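Local coordinates for putative isochorismatase (Streptomyces avermitilis, PDB 3KL2), which is probably a hydrolase of the isochorismatase-like cysteine hydrolase family, although its substrate and precise function are unknown, at residues A[50-54]-A[55-59]; A[143-146]-A[147-151]; A[164-167]-A[168-171]; A[207-210]-A[211-215]. All coordinates share one frame; numbering follows the deposited sequence.

Contact 1: A[50-54]-A[55-59]; sequences DVMQH and TGMLA
The H54 imidazole is the one flat side chain that meets the following segment: the backbone N of T55 lies obliquely beside it, 3.9 Å from H54 CG. The bonding centres instead on T55, the final residue of helix 45-55. Its OG1 donates to V51 O at 2.7 Å, and its backbone N reaches the same oxygen at 3.0 Å, both donors lying off the carbonyl plane. The hydroxyl can turn back onto the preceding turn because OG1 stands between the backbone N and the carbonyl carbon (chi1 57°). That leaves T55 CG2 to meet V51 CG1 at 4.2 Å, on the side covered by H194 of helix 191-205. The chain then breaks at G56, whose phi is positive and whose N bonds M52 O at 2.8 Å; G56 is also the N-cap of helix 57-71. Across the break, M52 CG and M57 CG touch at 4.1 Å, and both methionines also pack on F159 of strand 153-159. With an alanine here in place of T55, V51 O would probably keep only the amide donor of this turn, and a gap would open beside V51 CG1. The T55 hydroxyl also accepts a weak bond from M57 N, 3.3 Å from OG1, so one side-chain oxygen links a carbonyl in the last turn of one helix, if only weakly, to the first amide of the next.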
loop_
_atom_site.group_PDB
_atom_site.type_symbol
_atom_site.label_atom_id
_atom_site.label_comp_id
_atom_site.label_asym_id
_atom_site.label_seq_id
_atom_site.Cartn_x
_atom_site.Cartn_y
_atom_site.Cartn_z
ATOM N N ASP A 50 2.247 -25.996 23.208
ATOM C CA ASP A 50 1.579 -25.771 24.510
ATOM C C ASP A 50 0.331 -24.919 24.288
ATOM O O ASP A 50 -0.759 -25.257 24.775
ATOM C CB ASP A 50 2.492 -25.154 25.601
ATOM N N VAL A 51 0.478 -23.859 23.497
ATOM C CA VAL A 51 -0.618 -22.907 23.307
ATOM C C VAL A 51 -1.695 -23.470 22.385
ATOM O O VAL A 51 -2.881 -23.265 22.625
ATOM C CB VAL A 51 -0.091 -21.534 22.872
ATOM C CG1 VAL A 51 -1.234 -20.546 22.646
ATOM C CG2 VAL A 51 0.881 -20.976 23.962
ATOM N N MET A 52 -1.312 -24.229 21.364
ATOM C CA MET A 52 -2.327 -24.953 20.582
ATOM C C MET A 52 -3.181 -25.830 21.527
ATOM O O MET A 52 -4.405 -25.765 21.524
ATOM C CB MET A 52 -1.672 -25.825 19.504
ATOM C CG MET A 52 -1.228 -25.071 18.239
ATOM S SD MET A 52 -0.467 -26.165 17.019
ATOM C CE MET A 52 -1.928 -27.168 16.723
ATOM N N GLN A 53 -2.507 -26.633 22.347
ATOM C CA GLN A 53 -3.170 -27.574 23.262
ATOM C C GLN A 53 -4.034 -26.828 24.279
ATOM O O GLN A 53 -5.200 -27.175 24.472
ATOM C CB GLN A 53 -2.125 -28.454 23.963
ATOM C CG GLN A 53 -2.659 -29.764 24.559
ATOM C CD GLN A 53 -3.092 -29.664 26.036
ATOM O OE1 GLN A 53 -2.647 -28.781 26.803
ATOM N NE2 GLN A 53 -3.965 -30.591 26.444
ATOM N N HIS A 54 -3.476 -25.794 24.901
ATOM C CA HIS A 54 -4.226 -24.999 25.878
ATOM C C HIS A 54 -5.526 -24.423 25.283
ATOM O O HIS A 54 -6.589 -24.484 25.904
ATOM C CB HIS A 54 -3.362 -23.873 26.473
ATOM C CG HIS A 54 -4.003 -23.184 27.643
ATOM N ND1 HIS A 54 -4.556 -21.917 27.560
ATOM C CD2 HIS A 54 -4.191 -23.596 28.924
ATOM C CE1 HIS A 54 -5.036 -21.572 28.743
ATOM N NE2 HIS A 54 -4.837 -22.577 29.586
ATOM N N THR A 55 -5.440 -23.887 24.072
ATOM C CA THR A 55 -6.589 -23.211 23.478
ATOM C C THR A 55 -7.563 -24.147 22.754
ATOM O O THR A 55 -8.758 -23.848 22.644
ATOM C CB THR A 55 -6.119 -22.142 22.507
ATOM O OG1 THR A 55 -5.292 -22.753 21.504
ATOM C CG2 THR A 55 -5.347 -21.058 23.275
ATOM N N GLY A 56 -7.055 -25.279 22.285
ATOM C CA GLY A 56 -7.808 -26.134 21.374
ATOM C C GLY A 56 -8.130 -25.409 20.080
ATOM O O GLY A 56 -9.200 -25.595 19.522
ATOM N N MET A 57 -7.193 -24.587 19.610
ATOM C CA MET A 57 -7.433 -23.718 18.460
ATOM C C MET A 57 -7.748 -24.502 17.198
ATOM O O MET A 57 -8.627 -24.088 16.420
ATOM C CB MET A 57 -6.257 -22.755 18.198
ATOM C CG MET A 57 -4.928 -23.423 17.846
ATOM S SD MET A 57 -4.618 -23.634 16.092
ATOM C CE MET A 57 -4.379 -21.913 15.565
ATOM N N LEU A 58 -7.052 -25.613 16.987
ATOM C CA LEU A 58 -7.205 -26.335 15.744
ATOM C C LEU A 58 -8.661 -26.843 15.601
ATOM O O LEU A 58 -9.332 -26.528 14.617
ATOM C CB LEU A 58 -6.165 -27.454 15.588
ATOM C CG LEU A 58 -6.269 -28.145 14.222
ATOM C CD1 LEU A 58 -5.935 -27.133 13.128
ATOM C CD2 LEU A 58 -5.415 -29.445 14.103
ATOM N N ALA A 59 -9.167 -27.564 16.586
ATOM C CA ALA A 59 -10.549 -28.023 16.539
ATOM C C ALA A 59 -11.510 -26.849 16.479
ATOM O O ALA A 59 -12.563 -26.919 15.835
ATOM C CB ALA A 59 -10.883 -28.952 17.746
#

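Contact 2: A[143-146]-A[147-151]; sequences DFIL and RSKGV
L146 O takes V151 N, from just past the helix end, at 2.9 Å, and a weak bond from K149 N in the last turn. The L146 and V151 side chains meet obliquely beside this carbonyl, CD2 of L146 lying 3.9 Å from CG1 of V151, with A27 of strand 26-31 against both. One turn back, S148 N bonds F144 O and K149 N bonds I145 O, each at 2.9 Å. With G150 at positive phi and its N bonded to R147 O at 3.1 Å, this is a Schellman motif, which ends helix 142-149 and turns the chain toward strand 153-159. The polar flank is held more loosely. R147 CG, opposite the carbonyl carbon (chi1 -64°), lies 3.6 Å from D143 OD1; the bend at chi2 (-49°) then sets the course of CD and NE and leaves only a long salt bridge, 3.9 Å from D143 OD1 to R147 NE, with the carboxylate and guanidinium planes 42° apart. The firmer partner of D143 is R175, while the guanidinium of R147 makes a cation-pi contact with F177. Were R147 a leucine, F177 would probably lose its cation, and D143 OD1 the charge alongside it. On another flank I145 and K149 run side by side, CG2 of I145 touching CD of K149 at 3.8 Å. Beyond CG the lysine chain bends at chi3 and chi4, and its amine bonds G87 O of the second subunit, while S148 OG bonds T90 N of that same neighbouring chain.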
loop_
_atom_site.group_PDB
_atom_site.type_symbol
_atom_site.label_atom_id
_atom_site.label_comp_id
_atom_site.label_asym_id
_atom_site.label_seq_id
_atom_site.Cartn_x
_atom_site.Cartn_y
_atom_site.Cartn_z
ATOM N N ASP A 143 -5.803 -7.950 -0.049
ATOM C CA ASP A 143 -6.550 -6.698 -0.150
ATOM C C ASP A 143 -7.326 -6.597 -1.464
ATOM O O ASP A 143 -8.538 -6.269 -1.462
ATOM C CB ASP A 143 -5.621 -5.505 -0.117
ATOM C CG ASP A 143 -6.312 -4.241 0.355
ATOM O OD1 ASP A 143 -7.461 -4.299 0.850
ATOM O OD2 ASP A 143 -5.645 -3.203 0.316
ATOM N N PHE A 144 -6.646 -6.890 -2.579
ATOM C CA PHE A 144 -7.314 -6.911 -3.881
ATOM C C PHE A 144 -8.579 -7.807 -3.938
ATOM O O PHE A 144 -9.606 -7.415 -4.455
ATOM C CB PHE A 144 -6.358 -7.383 -4.942
ATOM C CG PHE A 144 -6.890 -7.267 -6.306
ATOM C CD1 PHE A 144 -6.503 -6.215 -7.129
ATOM C CD2 PHE A 144 -7.786 -8.205 -6.787
ATOM C CE1 PHE A 144 -7.007 -6.125 -8.420
ATOM C CE2 PHE A 144 -8.296 -8.095 -8.061
ATOM C CZ PHE A 144 -7.923 -7.086 -8.867
ATOM N N ILE A 145 -8.481 -9.004 -3.399
ATOM C CA ILE A 145 -9.549 -9.974 -3.517
ATOM C C ILE A 145 -10.707 -9.583 -2.608
ATOM O O ILE A 145 -11.859 -9.659 -3.026
ATOM C CB ILE A 145 -9.024 -11.413 -3.228
ATOM C CG1 ILE A 145 -8.097 -11.833 -4.364
ATOM C CG2 ILE A 145 -10.196 -12.422 -2.998
ATOM C CD1 ILE A 145 -7.294 -13.098 -4.156
ATOM N N LEU A 146 -10.418 -9.162 -1.377
ATOM C CA LEU A 146 -11.472 -8.746 -0.475
ATOM C C LEU A 146 -12.217 -7.562 -1.057
ATOM O O LEU A 146 -13.457 -7.514 -1.048
ATOM C CB LEU A 146 -10.924 -8.314 0.881
ATOM C CG LEU A 146 -10.296 -9.370 1.805
ATOM C CD1 LEU A 146 -9.625 -8.632 2.919
ATOM C CD2 LEU A 146 -11.292 -10.398 2.342
ATOM N N ARG A 147 -11.482 -6.552 -1.486
ATOM C CA ARG A 147 -12.163 -5.382 -1.999
ATOM C C ARG A 147 -12.916 -5.729 -3.275
ATOM O O ARG A 147 -14.061 -5.294 -3.436
ATOM C CB ARG A 147 -11.204 -4.232 -2.279
ATOM C CG ARG A 147 -10.520 -3.687 -1.037
ATOM C CD ARG A 147 -11.475 -3.388 0.079
ATOM N NE ARG A 147 -10.873 -2.475 1.063
ATOM C CZ ARG A 147 -11.521 -1.960 2.108
ATOM N NH1 ARG A 147 -12.797 -2.227 2.333
ATOM N NH2 ARG A 147 -10.884 -1.150 2.920
ATOM N N SER A 148 -12.312 -6.532 -4.161
ATOM C CA SER A 148 -13.025 -6.902 -5.395
ATOM C C SER A 148 -14.331 -7.631 -5.086
ATOM O O SER A 148 -15.322 -7.397 -5.757
ATOM C CB SER A 148 -12.143 -7.762 -6.309
ATOM O OG SER A 148 -12.684 -7.876 -7.614
ATOM N N LYS A 149 -14.339 -8.468 -4.042
ATOM C CA LYS A 149 -15.500 -9.278 -3.692
ATOM C C LYS A 149 -16.518 -8.512 -2.838
ATOM O O LYS A 149 -17.588 -9.018 -2.580
ATOM C CB LYS A 149 -15.064 -10.571 -2.985
ATOM C CG LYS A 149 -14.348 -11.539 -3.898
ATOM C CD LYS A 149 -13.966 -12.882 -3.255
ATOM C CE LYS A 149 -15.155 -13.744 -2.846
ATOM N NZ LYS A 149 -16.214 -13.943 -3.920
ATOM N N GLY A 150 -16.193 -7.284 -2.432
ATOM C CA GLY A 150 -17.046 -6.493 -1.539
ATOM C C GLY A 150 -17.064 -6.918 -0.064
ATOM O O GLY A 150 -18.067 -6.693 0.651
ATOM N N VAL A 151 -15.979 -7.541 0.392
ATOM C CA VAL A 151 -15.881 -7.907 1.795
ATOM C C VAL A 151 -15.448 -6.716 2.646
ATOM O O VAL A 151 -14.467 -6.077 2.378
ATOM C CB VAL A 151 -14.928 -9.075 2.035
ATOM C CG1 VAL A 151 -14.798 -9.329 3.543
ATOM C CG2 VAL A 151 -15.439 -10.352 1.296
#

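Contact 3: A[164-167]-A[168-171]; sequences CVES and TMRT
E166 and R170, one turn apart on helix 164-174, lie side by side and form a tightly bonded part of this contact. A single carboxylate oxygen, E166 OE2, takes R170 NH2 at 2.8 Å and R170 NE at 3.1 Å. NE uses the anti lone pair of that oxygen, while NH2 meets it nearly along the C-O axis. Both bonds stay close to the guanidinium plane, which is turned only 27° from the carboxylate. With CG opposite the backbone nitrogen (chi1 -152°) and the chain extended beyond it, the glutamate can run along the arginine; E166 CG lies at the guanidinium edge, and M169 CE comes against it. T168 is also closely held: its N and its OG1 both donate to C164 O, the hydroxyl at 2.8 Å. No flank is open to solvent, but the C164 and V165 side chains form the looser part, leaning away from segment 168-171. C164 begins the helix that follows strand 153-159 in a beta-alpha-beta unit, a position consistent with that of the nucleophile in cysteine hydrolases. R170 also reaches across an interface, NH2 to N162 O and NH1 to S167 OG, both of the fourth subunit. D201 brings a second carboxylate close to E166, so R170 probably offsets charge that would otherwise accumulate in this buried setting, coupling the helix's internal salt bridge to the subunit interface.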
loop_
_atom_site.group_PDB
_atom_site.type_symbol
_atom_site.label_atom_id
_atom_site.label_comp_id
_atom_site.label_asym_id
_atom_site.label_seq_id
_atom_site.Cartn_x
_atom_site.Cartn_y
_atom_site.Cartn_z
ATOM N N CYS A 164 2.181 -12.525 12.921
ATOM C CA CYS A 164 1.398 -12.459 11.690
ATOM C C CYS A 164 -0.092 -12.175 11.929
ATOM O O CYS A 164 -0.708 -11.454 11.157
ATOM C CB CYS A 164 1.562 -13.783 10.917
ATOM S SG CYS A 164 3.309 -14.408 10.880
ATOM N N VAL A 165 -0.681 -12.734 12.987
ATOM C CA VAL A 165 -2.083 -12.470 13.236
ATOM C C VAL A 165 -2.238 -11.012 13.662
ATOM O O VAL A 165 -3.060 -10.260 13.126
ATOM C CB VAL A 165 -2.720 -13.407 14.299
ATOM C CG1 VAL A 165 -4.064 -12.869 14.694
ATOM C CG2 VAL A 165 -2.840 -14.847 13.776
ATOM N N GLU A 166 -1.391 -10.583 14.581
ATOM C CA GLU A 166 -1.485 -9.210 15.002
ATOM C C GLU A 166 -1.163 -8.226 13.864
ATOM O O GLU A 166 -1.791 -7.178 13.769
ATOM C CB GLU A 166 -0.625 -8.961 16.209
ATOM C CG GLU A 166 -1.160 -7.840 17.060
ATOM C CD GLU A 166 -0.317 -7.562 18.284
ATOM O OE1 GLU A 166 -0.154 -8.481 19.081
ATOM O OE2 GLU A 166 0.159 -6.423 18.447
ATOM N N SER A 167 -0.194 -8.558 13.007
ATOM C CA SER A 167 0.173 -7.638 11.928
ATOM C C SER A 167 -0.961 -7.455 10.914
ATOM O O SER A 167 -1.238 -6.338 10.474
ATOM C CB SER A 167 1.392 -8.103 11.209
ATOM O OG SER A 167 2.493 -7.910 12.020
ATOM N N THR A 168 -1.605 -8.566 10.572
ATOM C CA THR A 168 -2.733 -8.560 9.708
ATOM C C THR A 168 -3.940 -7.813 10.286
ATOM O O THR A 168 -4.663 -7.177 9.567
ATOM C CB THR A 168 -3.116 -9.995 9.422
ATOM O OG1 THR A 168 -1.997 -10.659 8.810
ATOM C CG2 THR A 168 -4.403 -10.071 8.508
ATOM N N MET A 169 -4.217 -7.985 11.563
ATOM C CA MET A 169 -5.229 -7.210 12.294
ATOM C C MET A 169 -4.936 -5.700 12.231
ATOM O O MET A 169 -5.801 -4.881 11.944
ATOM C CB MET A 169 -5.182 -7.650 13.745
ATOM C CG MET A 169 -6.268 -7.025 14.700
ATOM S SD MET A 169 -5.925 -7.487 16.408
ATOM C CE MET A 169 -4.282 -6.851 16.653
ATOM N N ARG A 170 -3.691 -5.319 12.485
ATOM C CA ARG A 170 -3.371 -3.899 12.491
ATOM C C ARG A 170 -3.650 -3.265 11.122
ATOM O O ARG A 170 -4.385 -2.259 11.004
ATOM C CB ARG A 170 -1.955 -3.673 12.979
ATOM C CG ARG A 170 -1.799 -3.961 14.450
ATOM C CD ARG A 170 -0.323 -4.031 14.886
ATOM N NE ARG A 170 -0.224 -4.230 16.339
ATOM C CZ ARG A 170 -0.007 -3.266 17.230
ATOM N NH1 ARG A 170 0.208 -1.996 16.851
ATOM N NH2 ARG A 170 0.037 -3.588 18.521
ATOM N N THR A 171 -3.126 -3.896 10.086
ATOM C CA THR A 171 -3.276 -3.392 8.742
ATOM C C THR A 171 -4.756 -3.492 8.315
ATOM O O THR A 171 -5.293 -2.576 7.707
ATOM C CB THR A 171 -2.259 -4.088 7.764
ATOM O OG1 THR A 171 -0.938 -3.866 8.256
ATOM C CG2 THR A 171 -2.316 -3.558 6.286
#

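Contact 4: A[207-210]-A[211-215]; sequences VPMT and SADVI
T210 turns its hydroxyl onto the first turn of helix 211-218, where OG1 accepts from D213 N at 3.2 Å with a fairly straight N-H angle of 161°. The conformation behind this bond has OG1 placed between the backbone N and the carbonyl carbon (chi1 63°), directing the oxygen at D213 N, one of the first-turn amides with no carbonyl of the helix to bond. T210 CG2 is thereby left opposite the carbonyl carbon, away from the capping oxygen. The next amide, V214 N, bonds T210 O, also at 3.2 Å, and V214 CG2 lies close to that carbonyl as well, 3.3 Å from T210 O. Just upstream, M209 lays its CB against both neighbours of this turn, 4.0 Å from D213 CB and 4.1 Å from V214 CG2. Its chain crosses that of D213 at about a right angle and bends at its last torsion, which carries CE back to 4.2 Å from D213 CB. V214 continues the apolar packing toward L182 of strand 178-187 and V64 of helix 57-71. S211, with its hydroxyl also placed between N and carbonyl carbon, bonds D184. The strand 207-209 is held by M209 backbone bonds to T181 and T183, and the chain turns sharply after it, the segment axes standing 102° apart. Such a threonine N-cap starts the C-terminal helix as the chain leaves the edge strand of the parallel sheet in this alpha/beta fold.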
loop_
_atom_site.group_PDB
_atom_site.type_symbol
_atom_site.label_atom_id
_atom_site.label_comp_id
_atom_site.label_asym_id
_atom_site.label_seq_id
_atom_site.Cartn_x
_atom_site.Cartn_y
_atom_site.Cartn_z
ATOM N N VAL A 207 -12.513 -6.549 17.073
ATOM C CA VAL A 207 -13.574 -6.971 17.970
ATOM C C VAL A 207 -13.262 -8.429 18.295
ATOM O O VAL A 207 -13.542 -9.305 17.483
ATOM C CB VAL A 207 -14.956 -6.847 17.316
ATOM C CG1 VAL A 207 -16.081 -7.203 18.336
ATOM C CG2 VAL A 207 -15.167 -5.442 16.785
ATOM N N PRO A 208 -12.624 -8.689 19.452
ATOM C CA PRO A 208 -12.290 -10.077 19.770
ATOM C C PRO A 208 -13.534 -10.907 20.133
ATOM O O PRO A 208 -14.386 -10.446 20.913
ATOM C CB PRO A 208 -11.336 -9.960 20.980
ATOM C CG PRO A 208 -10.983 -8.537 21.072
ATOM C CD PRO A 208 -12.137 -7.770 20.490
ATOM N N MET A 209 -13.636 -12.096 19.542
ATOM C CA MET A 209 -14.710 -13.022 19.868
ATOM C C MET A 209 -14.199 -14.454 20.003
ATOM O O MET A 209 -13.064 -14.806 19.628
ATOM C CB MET A 209 -15.827 -12.986 18.812
ATOM C CG MET A 209 -16.070 -11.621 18.239
ATOM S SD MET A 209 -17.725 -11.327 17.595
ATOM C CE MET A 209 -18.503 -11.090 19.234
ATOM N N THR A 210 -15.063 -15.288 20.547
ATOM C CA THR A 210 -14.759 -16.679 20.653
ATOM C C THR A 210 -15.298 -17.332 19.399
ATOM O O THR A 210 -16.079 -16.734 18.645
ATOM C CB THR A 210 -15.349 -17.274 21.941
ATOM O OG1 THR A 210 -16.782 -17.185 21.913
ATOM C CG2 THR A 210 -14.799 -16.506 23.144
ATOM N N SER A 211 -14.815 -18.537 19.147
ATOM C CA SER A 211 -15.361 -19.401 18.126
ATOM C C SER A 211 -16.886 -19.507 18.272
ATOM O O SER A 211 -17.635 -19.270 17.325
ATOM C CB SER A 211 -14.720 -20.782 18.252
ATOM O OG SER A 211 -14.738 -21.243 19.605
ATOM N N ALA A 212 -17.337 -19.860 19.467
ATOM C CA ALA A 212 -18.772 -20.039 19.726
ATOM C C ALA A 212 -19.611 -18.794 19.384
ATOM O O ALA A 212 -20.687 -18.926 18.813
ATOM C CB ALA A 212 -19.017 -20.480 21.203
ATOM N N ASP A 213 -19.131 -17.609 19.754
ATOM C CA ASP A 213 -19.823 -16.352 19.444
ATOM C C ASP A 213 -19.970 -16.152 17.924
ATOM O O ASP A 213 -21.038 -15.729 17.421
ATOM C CB ASP A 213 -19.034 -15.151 19.992
ATOM C CG ASP A 213 -19.129 -14.999 21.523
ATOM O OD1 ASP A 213 -20.070 -15.552 22.145
ATOM O OD2 ASP A 213 -18.242 -14.291 22.085
ATOM N N VAL A 214 -18.879 -16.428 17.208
ATOM C CA VAL A 214 -18.833 -16.274 15.759
ATOM C C VAL A 214 -19.783 -17.244 15.091
ATOM O O VAL A 214 -20.582 -16.847 14.243
ATOM C CB VAL A 214 -17.435 -16.552 15.197
ATOM C CG1 VAL A 214 -17.498 -16.622 13.692
ATOM C CG2 VAL A 214 -16.483 -15.486 15.650
ATOM N N ILE A 215 -19.680 -18.515 15.474
ATOM C CA ILE A 215 -20.580 -19.563 14.976
ATOM C C ILE A 215 -22.052 -19.142 15.164
ATOM O O ILE A 215 -22.834 -19.160 14.218
ATOM C CB ILE A 215 -20.271 -20.911 15.638
ATOM C CG1 ILE A 215 -18.926 -21.442 15.125
ATOM C CG2 ILE A 215 -21.367 -21.929 15.356
ATOM C CD1 ILE A 215 -18.357 -22.593 15.963
#

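In the fold
Along the chain the four contacts follow in series, all within the isochorismatase domain and none touching another. Contacts 1 and 2 lie on opposite sides of the chain's centre, their centres about 30 Å apart. Contact 3 is the innermost, about 9 Å from that centre, on the helix between the adjacent parallel strands 153-159 and 178-187. Contact 4 starts from edge strand 207-209, and its helix packs against helix 57-71, which begins at contact 1; the centres of contacts 1 and 4 are about 16 Å apart. Contacts 2 and 3 both face neighbouring subunits, so these helices of the alpha/beta fold also build the four-chain assembly, whereas contact 1 stays within its own chain.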